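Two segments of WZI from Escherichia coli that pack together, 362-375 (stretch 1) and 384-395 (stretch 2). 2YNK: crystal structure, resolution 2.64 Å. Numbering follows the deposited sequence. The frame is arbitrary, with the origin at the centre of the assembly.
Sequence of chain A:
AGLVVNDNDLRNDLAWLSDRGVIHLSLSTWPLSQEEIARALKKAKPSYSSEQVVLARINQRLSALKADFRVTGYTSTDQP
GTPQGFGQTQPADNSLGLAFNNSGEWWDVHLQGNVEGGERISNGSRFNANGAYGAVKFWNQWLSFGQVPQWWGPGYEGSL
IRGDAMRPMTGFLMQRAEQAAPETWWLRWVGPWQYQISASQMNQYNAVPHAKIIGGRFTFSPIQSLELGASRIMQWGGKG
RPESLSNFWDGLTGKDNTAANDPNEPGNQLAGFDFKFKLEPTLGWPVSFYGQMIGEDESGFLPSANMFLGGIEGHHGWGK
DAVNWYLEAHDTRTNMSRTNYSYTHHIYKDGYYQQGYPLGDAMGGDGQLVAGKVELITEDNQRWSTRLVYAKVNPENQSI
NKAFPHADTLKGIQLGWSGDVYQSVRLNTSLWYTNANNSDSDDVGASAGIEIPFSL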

# COMPACT_ATOMS: atom_id res chain seq x y z
N ALA A 362 5.02 8.13 -1.22
CA ALA A 362 6.44 7.84 -0.95
C ALA A 362 7.38 9.06 -1.10
O ALA A 362 8.39 9.16 -0.41
CB ALA A 362 6.92 6.68 -1.81
N MSE A 363 7.04 9.97 -2.02
CA MSE A 363 7.81 11.19 -2.31
C MSE A 363 7.84 12.23 -1.22
O MSE A 363 8.85 12.91 -1.02
CB MSE A 363 7.11 11.95 -3.43
CG MSE A 363 7.69 11.65 -4.79
SE MSE A 363 6.66 12.61 -6.16
CE MSE A 363 4.82 12.62 -5.45
N GLY A 364 6.72 12.39 -0.54
CA GLY A 364 6.50 13.53 0.33
C GLY A 364 5.70 14.55 -0.45
O GLY A 364 5.16 14.25 -1.51
N GLY A 365 5.63 15.76 0.09
CA GLY A 365 4.85 16.83 -0.51
C GLY A 365 5.62 17.61 -1.55
O GLY A 365 6.85 17.58 -1.59
N ASP A 366 4.86 18.32 -2.39
CA ASP A 366 5.37 19.17 -3.48
C ASP A 366 6.05 18.40 -4.61
O ASP A 366 6.78 18.99 -5.41
CB ASP A 366 6.31 20.24 -2.93
CG ASP A 366 5.73 20.99 -1.76
OD1 ASP A 366 4.50 21.19 -1.73
OD2 ASP A 366 6.53 21.39 -0.88
N GLY A 367 5.79 17.10 -4.70
CA GLY A 367 6.46 16.24 -5.67
C GLY A 367 5.66 15.99 -6.93
O GLY A 367 4.44 15.94 -6.90
N GLN A 368 6.37 15.83 -8.04
CA GLN A 368 5.78 15.42 -9.32
C GLN A 368 6.44 14.11 -9.76
O GLN A 368 7.66 13.98 -9.68
CB GLN A 368 6.00 16.50 -10.37
CG GLN A 368 5.59 17.88 -9.92
CD GLN A 368 5.87 18.92 -10.97
OE1 GLN A 368 5.39 18.83 -12.09
NE2 GLN A 368 6.64 19.93 -10.60
N LEU A 369 5.63 13.16 -10.23
CA LEU A 369 6.13 11.82 -10.54
C LEU A 369 5.37 11.15 -11.68
O LEU A 369 4.14 11.14 -11.70
CB LEU A 369 6.06 10.95 -9.29
CG LEU A 369 6.49 9.48 -9.36
CD1 LEU A 369 7.31 9.14 -8.13
CD2 LEU A 369 5.29 8.55 -9.47
N VAL A 370 6.13 10.64 -12.64
CA VAL A 370 5.63 9.77 -13.68
C VAL A 370 6.44 8.49 -13.59
O VAL A 370 7.66 8.54 -13.51
CB VAL A 370 5.83 10.39 -15.08
CG1 VAL A 370 5.17 9.52 -16.14
CG2 VAL A 370 5.26 11.80 -15.11
N ALA A 371 5.76 7.35 -13.59
CA ALA A 371 6.46 6.07 -13.50
C ALA A 371 5.75 5.00 -14.30
O ALA A 371 4.52 4.92 -14.32
CB ALA A 371 6.58 5.63 -12.05
N GLY A 372 6.54 4.19 -14.99
CA GLY A 372 6.02 3.07 -15.74
C GLY A 372 6.69 1.82 -15.20
O GLY A 372 7.85 1.88 -14.77
N LYS A 373 5.95 0.72 -15.20
CA LYS A 373 6.52 -0.58 -14.85
C LYS A 373 5.90 -1.70 -15.68
O LYS A 373 4.69 -1.76 -15.86
CB LYS A 373 6.30 -0.87 -13.36
CG LYS A 373 7.07 -2.07 -12.82
CD LYS A 373 6.73 -2.32 -11.36
CE LYS A 373 7.53 -3.46 -10.75
NZ LYS A 373 7.73 -3.30 -9.28
N VAL A 374 6.75 -2.58 -16.20
CA VAL A 374 6.32 -3.80 -16.86
C VAL A 374 6.86 -4.98 -16.07
O VAL A 374 7.96 -4.89 -15.52
CB VAL A 374 6.90 -3.89 -18.28
CG1 VAL A 374 6.35 -5.12 -19.00
CG2 VAL A 374 6.61 -2.62 -19.06
N GLU A 375 6.10 -6.08 -16.01
CA GLU A 375 6.66 -7.35 -15.54
C GLU A 375 6.06 -8.63 -16.17
O GLU A 375 4.84 -8.75 -16.39
CB GLU A 375 6.64 -7.46 -14.02
CG GLU A 375 5.27 -7.31 -13.40
CD GLU A 375 5.06 -8.16 -12.15
OE1 GLU A 375 6.03 -8.81 -11.68
OE2 GLU A 375 3.91 -8.18 -11.64
N TRP A 384 10.16 -11.18 -13.89
CA TRP A 384 11.08 -10.16 -14.36
C TRP A 384 10.38 -8.86 -14.41
O TRP A 384 9.25 -8.79 -14.87
CB TRP A 384 11.56 -10.50 -15.74
CG TRP A 384 12.11 -11.89 -15.80
CD1 TRP A 384 11.42 -13.06 -16.05
CD2 TRP A 384 13.50 -12.29 -15.58
NE1 TRP A 384 12.26 -14.14 -16.00
CE2 TRP A 384 13.52 -13.75 -15.73
CE3 TRP A 384 14.67 -11.62 -15.28
CZ2 TRP A 384 14.69 -14.47 -15.58
CZ3 TRP A 384 15.84 -12.37 -15.14
CH2 TRP A 384 15.85 -13.76 -15.28
N SER A 385 11.04 -7.79 -13.97
CA SER A 385 10.41 -6.48 -13.98
C SER A 385 11.36 -5.40 -14.47
O SER A 385 12.58 -5.54 -14.40
CB SER A 385 9.85 -6.14 -12.60
OG SER A 385 10.50 -6.90 -11.60
N THR A 386 10.78 -4.34 -15.01
CA THR A 386 11.53 -3.15 -15.38
C THR A 386 10.72 -1.92 -15.02
O THR A 386 9.50 -1.89 -15.22
CB THR A 386 11.87 -3.15 -16.87
OG1 THR A 386 12.72 -4.27 -17.13
CG2 THR A 386 12.59 -1.87 -17.27
N ARG A 387 11.40 -0.91 -14.49
CA ARG A 387 10.72 0.27 -13.99
C ARG A 387 11.48 1.53 -14.30
O ARG A 387 12.63 1.65 -13.93
CB ARG A 387 10.54 0.13 -12.49
CG ARG A 387 9.85 1.32 -11.87
CD ARG A 387 9.25 0.97 -10.52
NE ARG A 387 8.92 2.21 -9.80
CZ ARG A 387 9.76 2.87 -9.00
NH1 ARG A 387 11.00 2.44 -8.77
NH2 ARG A 387 9.34 3.97 -8.40
N LEU A 388 10.84 2.46 -15.01
CA LEU A 388 11.40 3.78 -15.25
C LEU A 388 10.63 4.80 -14.43
O LEU A 388 9.42 4.64 -14.20
CB LEU A 388 11.32 4.15 -16.74
CG LEU A 388 12.16 3.32 -17.71
CD1 LEU A 388 11.73 3.58 -19.15
CD2 LEU A 388 13.64 3.63 -17.53
N VAL A 389 11.31 5.86 -14.00
CA VAL A 389 10.68 6.89 -13.19
C VAL A 389 11.38 8.24 -13.34
O VAL A 389 12.60 8.32 -13.40
CB VAL A 389 10.63 6.45 -11.71
CG1 VAL A 389 11.88 5.69 -11.33
CG2 VAL A 389 10.44 7.64 -10.79
N TYR A 390 10.57 9.29 -13.43
CA TYR A 390 11.02 10.68 -13.40
C TYR A 390 10.32 11.33 -12.22
O TYR A 390 9.10 11.19 -12.09
CB TYR A 390 10.64 11.41 -14.70
CG TYR A 390 10.81 12.92 -14.64
CD1 TYR A 390 9.86 13.73 -14.01
CD2 TYR A 390 11.93 13.53 -15.20
CE1 TYR A 390 10.02 15.10 -13.95
CE2 TYR A 390 12.09 14.90 -15.14
CZ TYR A 390 11.13 15.68 -14.52
OH TYR A 390 11.29 17.05 -14.46
N ALA A 391 11.08 12.06 -11.39
CA ALA A 391 10.53 12.62 -10.15
C ALA A 391 11.24 13.90 -9.68
O ALA A 391 12.43 13.88 -9.37
CB ALA A 391 10.57 11.57 -9.05
N LYS A 392 10.50 15.01 -9.65
CA LYS A 392 10.96 16.22 -8.98
C LYS A 392 10.44 16.16 -7.55
O LYS A 392 9.24 16.03 -7.35
CB LYS A 392 10.40 17.48 -9.64
CG LYS A 392 10.91 17.74 -11.04
CD LYS A 392 10.47 19.11 -11.56
CE LYS A 392 11.40 20.24 -11.12
NZ LYS A 392 11.32 20.58 -9.67
N VAL A 393 11.34 16.25 -6.57
CA VAL A 393 10.98 16.05 -5.18
C VAL A 393 11.46 17.20 -4.27
O VAL A 393 12.50 17.81 -4.51
CB VAL A 393 11.55 14.71 -4.67
CG1 VAL A 393 10.95 13.56 -5.45
CG2 VAL A 393 13.06 14.67 -4.76
N ASN A 394 10.67 17.47 -3.23
CA ASN A 394 10.99 18.45 -2.18
C ASN A 394 11.62 19.78 -2.67
O ASN A 394 12.69 20.18 -2.19
CB ASN A 394 11.84 17.79 -1.08
CG ASN A 394 11.82 18.57 0.23
OD1 ASN A 394 11.23 19.65 0.31
ND2 ASN A 394 12.48 18.04 1.25
N PRO A 395 10.95 20.47 -3.59
CA PRO A 395 11.50 21.70 -4.17
C PRO A 395 11.82 22.79 -3.13
O PRO A 395 12.67 23.64 -3.39
CB PRO A 395 10.40 22.16 -5.12
CG PRO A 395 9.15 21.58 -4.57
CD PRO A 395 9.56 20.25 -4.01

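The contact is held by its backbone. Strands 368-375 and 384-393 run antiparallel, at 169°, and hydrogen-bonded pairs alternate with non-hydrogen-bonded ones. Each hydrogen-bonded pair closes a ring of two bonds. Val370 N gives to Tyr390 O at 3.1 Å and Tyr390 N returns to Val370 O at 3.0 Å, both nearly straight; Val374 N to Thr386 O (3.0 Å) and Thr386 N to Val374 O (2.9 Å) repeat the motif, as do Gly372 and Leu388. One bond weakens at Gln368: its N reaches Lys392 O at 3.0 Å with good geometry, but the return bond from Lys392 N to Gln368 O, also 3.0 Å, is bent and weak. Between these rings the carbonyls also take CA-H contacts, such as Ala391 CA to Gln368 O at 3.2 Å.

Side chains alternate between two faces, and the residues on them differ. On the face of Leu369, Ala371, Val389 and Ala391, small and branched apolar groups pack side by side: Leu369 CD1 lies 4.2 Å from Ala391 CB, and Ala371 CB sits 4.1 Å from Val389 CB. Further along this face the chemistry turns polar, yet the side chains meet one another through carbon. Lys373 extends all-trans, its CG 4.1 Å from Arg387 CB and its CE 4.0 Å from Ser385 CB, while the Arg387 guanidinium is hydrogen-bonded elsewhere in the structure.

The other face carries Gln368, Val370, Val374, Thr386, Leu388, Tyr390 and Lys392, with looser lateral contact; Val370, Val374 and Leu388 lie on the surface. Gly372 adds no side chain opposite Leu388.

Beyond the ladder, Met363, a selenomethionine, packs CG against Val393 CG1 at 3.8 Å. With the Met363 side chain in this place, a CB on Gly367 would clash with Met363 SE, at 2.6 Å. Asp366 CB meets Pro395 CD at 3.4 Å.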